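Local coordinates for protein protease LasA (Pseudomonas aeruginosa, PDB 3IT5) that cleaves peptide bonds in glycine-rich sequences as a secreted zinc metalloendopeptidase of family M23, cutting the pentaglycine cross-links of staphylococcal cell walls and taking part in elastin degradation, at residues G21-T26 against S149-D154; W75-Y80 against L121-L126. One frame throughout, in Å; residues are numbered along the deposited sequence.

Contact 1: residues G21-T26 against S149-D154; sequences GAHSNT and SNYDND. With ZN (zinc ion), chain E.
His23 and Tyr151 lie face over face at the edge of the zinc site of this M23 peptidase, where the loop carrying the first metal ligand meets a type II beta turn from Ser149 to Asp152. The two rings form an offset stack, planes 16° apart and centroids 4.0 Å apart, with Tyr151 CE2 over the middle of the imidazole. His23 CB lies beneath the middle of the same phenol ring, almost on its normal, as a CH-pi contact, while the imidazole is displaced toward the rim. A flat, broad tyrosine suits this place because it can cover ring and CB together.

The imidazole is fixed at both nitrogens: NE2 binds zinc, while ND1 donates to Gly21 O at 2.7 Å, the acceptor lying exactly in the ring plane. Chi1 of 49° puts CG between the backbone N and the carbonyl carbon, which turns the ring back along its own loop, with ND1 against Gly21 O. Such a bond probably makes the histidine a stronger metal ligand.

The turn also grips the loop directly. Tyr151 N donates to Ala22 O at 2.8 Å, and Gly21 CA lies 3.2 Å from Asp152 O, a close approach that the lack of a side chain on Gly21 permits. Asn150, whose ND2 is held by Gly29 O, receives Ser24 N on OD1 in a nearly straight 2.8 Å bond, 171° at the hydrogen.

Contact 2: residues W75-Y80 against L121-L126; sequences WATNYY and LHFSLL. With ZN (zinc ion), chain E.
Tyr79 and Phe123 lie side by side on one face of an antiparallel strand pair in the M23 beta-sheet, pointing the same way with planes 52° apart. Tyr79 CE2 approaches the edge of the Phe123 ring, 3.5 Å from CD1, and a methyl of Leu121, CD1, meets the edge of the tyrosine ring. Thr77 CB and CG2 press obliquely on the far end of the phenylalanine. Phe123 has CG anti to the backbone N (chi1 165°), whereas Tyr79 has CG beside it (chi1 -53°), which turns the tyrosine back along its strand until OH meets Thr77 OG1 at 2.7 Å. Branched threonine therefore serves both the apolar packing and this hydroxyl pair, and Ala54 N gives Tyr79 OH a further partner. At the end of the pair, Trp75 CE3 packs obliquely on Leu125 CD1.

The other face carries the zinc ligand. His122 ND1 binds the metal at 2.2 Å, and the far side of its ring, at CD2, meets Tyr80 CB obliquely. His122 NE2 is hydrogen-bonded to Asn25 OD1, consistent with Asn25 serving as a second-shell residue that sets the ring's rotation. Farther along, Leu126 CD1 packs on Asn78 CB, while small Ala76 lets the leucine CB come close.

Six backbone hydrogen bonds join the strands through the pairs Ala76-Leu126, Asn78-Ser124 and Tyr80-His122; the last includes one weak bond, from His122 N to Tyr80 O. Asn78 and Ser124 have their principal polar partners in Arg68 and Ser34. A water between the Asn78 and Ser124 side chains accepts from Asn78 ND2 at 3.0 Å, lies 2.6 Å from Ser124 OG and donates to His122 O.

Overall arrangement
Contact 2 is nested within the stretch of chain that contact 1 closes off, which includes most strands of the large antiparallel sheet: residues 21-26 come first, then 75-80 and 121-126, and last 149-154. Their centres are about 14 Å apart. Contact 2 lies deep in this sheet, whereas contact 1 joins two loops nearer the surface, one leading into strand 34-38, which pairs with strand 121-127. They converge on the zinc ion, each supplying one histidine; Asp36 on strand 34-38 and a shared water complete the ligands. Asn25 OD1 also reaches contact 2 through a probable hydrogen bond with Ser124 OG. The metal site thus combines two adjacent sheet strands and a loop packed against a much later turn.

Contact 1: residues G21-T26 against S149-D154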
loop_
_atom_site.group_PDB
_atom_site.type_symbol
_atom_site.label_atom_id
_atom_site.label_comp_id
_atom_site.label_asym_id
_atom_site.label_seq_id
_atom_site.Cartn_x
_atom_site.Cartn_y
_atom_site.Cartn_z
ATOM N N GLY A 21 6.083 -9.312 0.323
ATOM C CA GLY A 21 7.338 -8.724 0.785
ATOM C C GLY A 21 7.650 -7.348 0.224
ATOM O O GLY A 21 7.256 -7.010 -0.902
ATOM N N ALA A 22 8.363 -6.556 1.020
ATOM C CA ALA A 22 8.773 -5.218 0.626
ATOM C C ALA A 22 9.699 -5.252 -0.585
ATOM O O ALA A 22 10.510 -6.170 -0.746
ATOM C CB ALA A 22 9.441 -4.497 1.789
ATOM N N HIS A 23 9.559 -4.245 -1.436
ATOM C CA HIS A 23 10.358 -4.144 -2.646
ATOM C C HIS A 23 10.433 -2.696 -3.085
ATOM O O HIS A 23 9.720 -1.842 -2.549
ATOM C CB HIS A 23 9.791 -5.035 -3.762
ATOM C CG HIS A 23 8.320 -4.874 -3.983
ATOM N ND1 HIS A 23 7.376 -5.445 -3.158
ATOM C CD2 HIS A 23 7.628 -4.218 -4.944
ATOM C CE1 HIS A 23 6.167 -5.143 -3.597
ATOM N NE2 HIS A 23 6.292 -4.402 -4.682
ATOM N N SER A 24 11.315 -2.414 -4.039
ATOM C CA SER A 24 11.389 -1.086 -4.624
ATOM C C SER A 24 10.208 -0.920 -5.568
ATOM O O SER A 24 9.594 -1.909 -5.977
ATOM C CB SER A 24 12.716 -0.885 -5.365
ATOM O OG SER A 24 12.708 -1.513 -6.635
ATOM N N ASN A 25 9.880 0.326 -5.893
ATOM C CA ASN A 25 8.803 0.639 -6.828
ATOM C C ASN A 25 8.893 -0.163 -8.129
ATOM O O ASN A 25 7.876 -0.579 -8.685
ATOM C CB ASN A 25 8.806 2.138 -7.132
ATOM C CG ASN A 25 7.522 2.609 -7.780
ATOM O OD1 ASN A 25 6.427 2.361 -7.275
ATOM N ND2 ASN A 25 7.653 3.325 -8.892
ATOM N N THR A 26 10.124 -0.381 -8.592
ATOM C CA THR A 26 10.398 -1.121 -9.822
ATOM C C THR A 26 10.521 -2.621 -9.568
ATOM O O THR A 26 10.558 -3.420 -10.512
ATOM C CB THR A 26 11.702 -0.630 -10.486
ATOM O OG1 THR A 26 12.807 -0.856 -9.598
ATOM C CG2 THR A 26 11.610 0.854 -10.814
ATOM N N SER A 149 16.044 -9.015 0.563
ATOM C CA SER A 149 15.998 -8.895 -0.894
ATOM C C SER A 149 14.642 -8.344 -1.309
ATOM O O SER A 149 13.694 -8.376 -0.522
ATOM C CB SER A 149 16.255 -10.249 -1.566
ATOM O OG SER A 149 15.390 -11.250 -1.053
ATOM N N ASN A 150 14.556 -7.817 -2.529
ATOM C CA ASN A 150 13.270 -7.408 -3.080
ATOM C C ASN A 150 12.303 -8.579 -3.049
ATOM O O ASN A 150 12.635 -9.679 -3.504
ATOM C CB ASN A 150 13.414 -6.873 -4.508
ATOM C CG ASN A 150 13.803 -5.405 -4.547
ATOM O OD1 ASN A 150 12.951 -4.532 -4.708
ATOM N ND2 ASN A 150 15.094 -5.129 -4.404
ATOM N N TYR A 151 11.125 -8.336 -2.477
ATOM C CA TYR A 151 10.072 -9.350 -2.318
ATOM C C TYR A 151 10.356 -10.426 -1.258
ATOM O O TYR A 151 9.610 -11.403 -1.165
ATOM C CB TYR A 151 9.707 -10.009 -3.663
ATOM C CG TYR A 151 9.099 -9.079 -4.695
ATOM C CD1 TYR A 151 9.857 -8.606 -5.770
ATOM C CD2 TYR A 151 7.763 -8.683 -4.606
ATOM C CE1 TYR A 151 9.300 -7.759 -6.730
ATOM C CE2 TYR A 151 7.198 -7.837 -5.557
ATOM C CZ TYR A 151 7.966 -7.378 -6.617
ATOM O OH TYR A 151 7.398 -6.533 -7.554
ATOM N N ASP A 152 11.414 -10.259 -0.460
ATOM C CA ASP A 152 11.680 -11.194 0.645
ATOM C C ASP A 152 10.462 -11.250 1.567
ATOM O O ASP A 152 9.956 -10.212 2.001
ATOM C CB ASP A 152 12.943 -10.807 1.428
ATOM C CG ASP A 152 13.273 -11.790 2.557
ATOM O OD1 ASP A 152 12.987 -13.002 2.421
ATOM O OD2 ASP A 152 13.836 -11.346 3.583
ATOM N N ASN A 153 9.985 -12.464 1.835
ATOM C CA ASN A 153 8.761 -12.665 2.612
ATOM C C ASN A 153 8.915 -13.672 3.749
ATOM O O ASN A 153 7.927 -14.076 4.372
ATOM C CB ASN A 153 7.594 -13.060 1.697
ATOM C CG ASN A 153 7.897 -14.286 0.845
ATOM O OD1 ASN A 153 8.630 -15.188 1.257
ATOM N ND2 ASN A 153 7.321 -14.323 -0.351
ATOM N N ASP A 154 10.159 -14.084 3.993
ATOM C CA ASP A 154 10.504 -14.915 5.139
ATOM C C ASP A 154 10.086 -14.153 6.393
ATOM O O ASP A 154 10.570 -13.046 6.636
ATOM C CB ASP A 154 12.016 -15.184 5.151
ATOM C CG ASP A 154 12.413 -16.339 6.063
ATOM O OD1 ASP A 154 11.806 -16.508 7.148
ATOM O OD2 ASP A 154 13.360 -17.070 5.695
HETATM ZN ZN ZN E . 4.607 -4.103 -6.117
HETATM O O HOH W 1 7.099 -10.971 -1.558
HETATM O O HOH W 2 11.221 -7.701 1.750
HETATM O O HOH W 3 3.715 -4.753 -7.900
#

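Contact 2: residues W75-Y80 against L121-L126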
loop_
_atom_site.group_PDB
_atom_site.type_symbol
_atom_site.label_atom_id
_atom_site.label_comp_id
_atom_site.label_asym_id
_atom_site.label_seq_id
_atom_site.Cartn_x
_atom_site.Cartn_y
_atom_site.Cartn_z
ATOM N N TRP A 75 5.348 13.751 3.500
ATOM C CA TRP A 75 5.022 12.323 3.498
ATOM C C TRP A 75 3.895 12.026 2.521
ATOM O O TRP A 75 2.859 12.693 2.527
ATOM C CB TRP A 75 4.640 11.842 4.904
ATOM C CG TRP A 75 5.817 11.677 5.827
ATOM C CD1 TRP A 75 6.118 12.439 6.919
ATOM C CD2 TRP A 75 6.850 10.687 5.733
ATOM N NE1 TRP A 75 7.278 11.988 7.509
ATOM C CE2 TRP A 75 7.747 10.914 6.801
ATOM C CE3 TRP A 75 7.107 9.632 4.848
ATOM C CZ2 TRP A 75 8.885 10.124 7.007
ATOM C CZ3 TRP A 75 8.239 8.846 5.056
ATOM C CH2 TRP A 75 9.114 9.100 6.125
ATOM N N ALA A 76 4.108 11.025 1.673
ATOM C CA ALA A 76 3.141 10.700 0.633
ATOM C C ALA A 76 3.045 9.203 0.403
ATOM O O ALA A 76 3.967 8.450 0.715
ATOM C CB ALA A 76 3.499 11.415 -0.672
ATOM N N THR A 77 1.923 8.776 -0.158
ATOM C CA THR A 77 1.758 7.377 -0.522
ATOM C C THR A 77 1.370 7.247 -1.990
ATOM O O THR A 77 0.591 8.046 -2.512
ATOM C CB THR A 77 0.739 6.662 0.389
ATOM O OG1 THR A 77 -0.422 7.485 0.556
ATOM C CG2 THR A 77 1.354 6.382 1.754
ATOM N N ASN A 78 1.943 6.251 -2.653
ATOM C CA ASN A 78 1.620 5.970 -4.041
ATOM C C ASN A 78 0.800 4.693 -4.180
ATOM O O ASN A 78 0.975 3.748 -3.412
ATOM C CB ASN A 78 2.895 5.882 -4.879
ATOM C CG ASN A 78 2.655 6.217 -6.333
ATOM O OD1 ASN A 78 2.493 7.385 -6.694
ATOM N ND2 ASN A 78 2.627 5.193 -7.181
ATOM N N TYR A 79 -0.091 4.681 -5.167
ATOM C CA TYR A 79 -1.025 3.584 -5.384
ATOM C C TYR A 79 -1.035 3.252 -6.872
ATOM O O TYR A 79 -1.503 4.047 -7.688
ATOM C CB TYR A 79 -2.434 3.972 -4.913
ATOM C CG TYR A 79 -2.482 4.485 -3.490
ATOM C CD1 TYR A 79 -2.116 5.804 -3.187
ATOM C CD2 TYR A 79 -2.884 3.657 -2.450
ATOM C CE1 TYR A 79 -2.141 6.270 -1.888
ATOM C CE2 TYR A 79 -2.924 4.122 -1.145
ATOM C CZ TYR A 79 -2.548 5.424 -0.869
ATOM O OH TYR A 79 -2.591 5.883 0.427
ATOM N N TYR A 80 -0.495 2.087 -7.221
ATOM C CA TYR A 80 -0.427 1.670 -8.616
ATOM C C TYR A 80 -1.217 0.382 -8.804
ATOM O O TYR A 80 -1.594 -0.275 -7.827
ATOM C CB TYR A 80 1.038 1.530 -9.076
ATOM C CG TYR A 80 1.216 1.349 -10.575
ATOM C CD1 TYR A 80 0.652 2.249 -11.483
ATOM C CD2 TYR A 80 1.960 0.286 -11.083
ATOM C CE1 TYR A 80 0.819 2.084 -12.859
ATOM C CE2 TYR A 80 2.132 0.114 -12.463
ATOM C CZ TYR A 80 1.559 1.009 -13.337
ATOM O OH TYR A 80 1.728 0.837 -14.688
ATOM N N LEU A 121 -2.687 -4.534 -5.284
ATOM C CA LEU A 121 -2.271 -3.140 -5.154
ATOM C C LEU A 121 -0.770 -3.047 -4.861
ATOM O O LEU A 121 -0.277 -3.674 -3.923
ATOM C CB LEU A 121 -3.068 -2.435 -4.049
ATOM C CG LEU A 121 -2.512 -1.096 -3.539
ATOM C CD1 LEU A 121 -2.743 0.038 -4.539
ATOM C CD2 LEU A 121 -3.097 -0.744 -2.177
ATOM N N HIS A 122 -0.061 -2.269 -5.677
ATOM C CA HIS A 122 1.326 -1.888 -5.414
ATOM C C HIS A 122 1.301 -0.529 -4.704
ATOM O O HIS A 122 0.810 0.457 -5.251
ATOM C CB HIS A 122 2.114 -1.853 -6.735
ATOM C CG HIS A 122 3.460 -1.201 -6.645
ATOM N ND1 HIS A 122 4.607 -1.897 -6.330
ATOM C CD2 HIS A 122 3.846 0.077 -6.872
ATOM C CE1 HIS A 122 5.639 -1.074 -6.351
ATOM N NE2 HIS A 122 5.204 0.133 -6.667
ATOM N N PHE A 123 1.829 -0.496 -3.482
ATOM C CA PHE A 123 1.639 0.633 -2.563
ATOM C C PHE A 123 2.981 1.134 -2.022
ATOM O O PHE A 123 3.707 0.385 -1.373
ATOM C CB PHE A 123 0.688 0.187 -1.440
ATOM C CG PHE A 123 0.663 1.088 -0.239
ATOM C CD1 PHE A 123 -0.024 2.297 -0.270
ATOM C CD2 PHE A 123 1.283 0.699 0.947
ATOM C CE1 PHE A 123 -0.070 3.120 0.853
ATOM C CE2 PHE A 123 1.244 1.519 2.079
ATOM C CZ PHE A 123 0.569 2.730 2.029
ATOM N N SER A 124 3.299 2.403 -2.286
ATOM C CA SER A 124 4.638 2.952 -2.008
ATOM C C SER A 124 4.667 4.143 -1.048
ATOM O O SER A 124 3.774 4.987 -1.062
ATOM C CB SER A 124 5.317 3.368 -3.312
ATOM O OG SER A 124 5.244 2.339 -4.282
ATOM N N LEU A 125 5.730 4.214 -0.251
ATOM C CA LEU A 125 5.947 5.306 0.692
ATOM C C LEU A 125 6.904 6.353 0.126
ATOM O O LEU A 125 8.016 6.030 -0.305
ATOM C CB LEU A 125 6.477 4.765 2.028
ATOM C CG LEU A 125 6.670 5.707 3.226
ATOM C CD1 LEU A 125 5.353 6.306 3.711
ATOM C CD2 LEU A 125 7.359 4.954 4.360
ATOM N N LEU A 126 6.461 7.607 0.143
ATOM C CA LEU A 126 7.254 8.727 -0.356
ATOM C C LEU A 126 7.444 9.828 0.680
ATOM O O LEU A 126 6.787 9.840 1.724
ATOM C CB LEU A 126 6.627 9.318 -1.625
ATOM C CG LEU A 126 6.622 8.437 -2.877
ATOM C CD1 LEU A 126 5.426 7.489 -2.879
ATOM C CD2 LEU A 126 6.611 9.310 -4.118
HETATM ZN ZN ZN E . 4.607 -4.103 -6.117
HETATM O O HOH W 4 2.972 2.675 -5.592
HETATM O O HOH W 3 3.715 -4.753 -7.900
#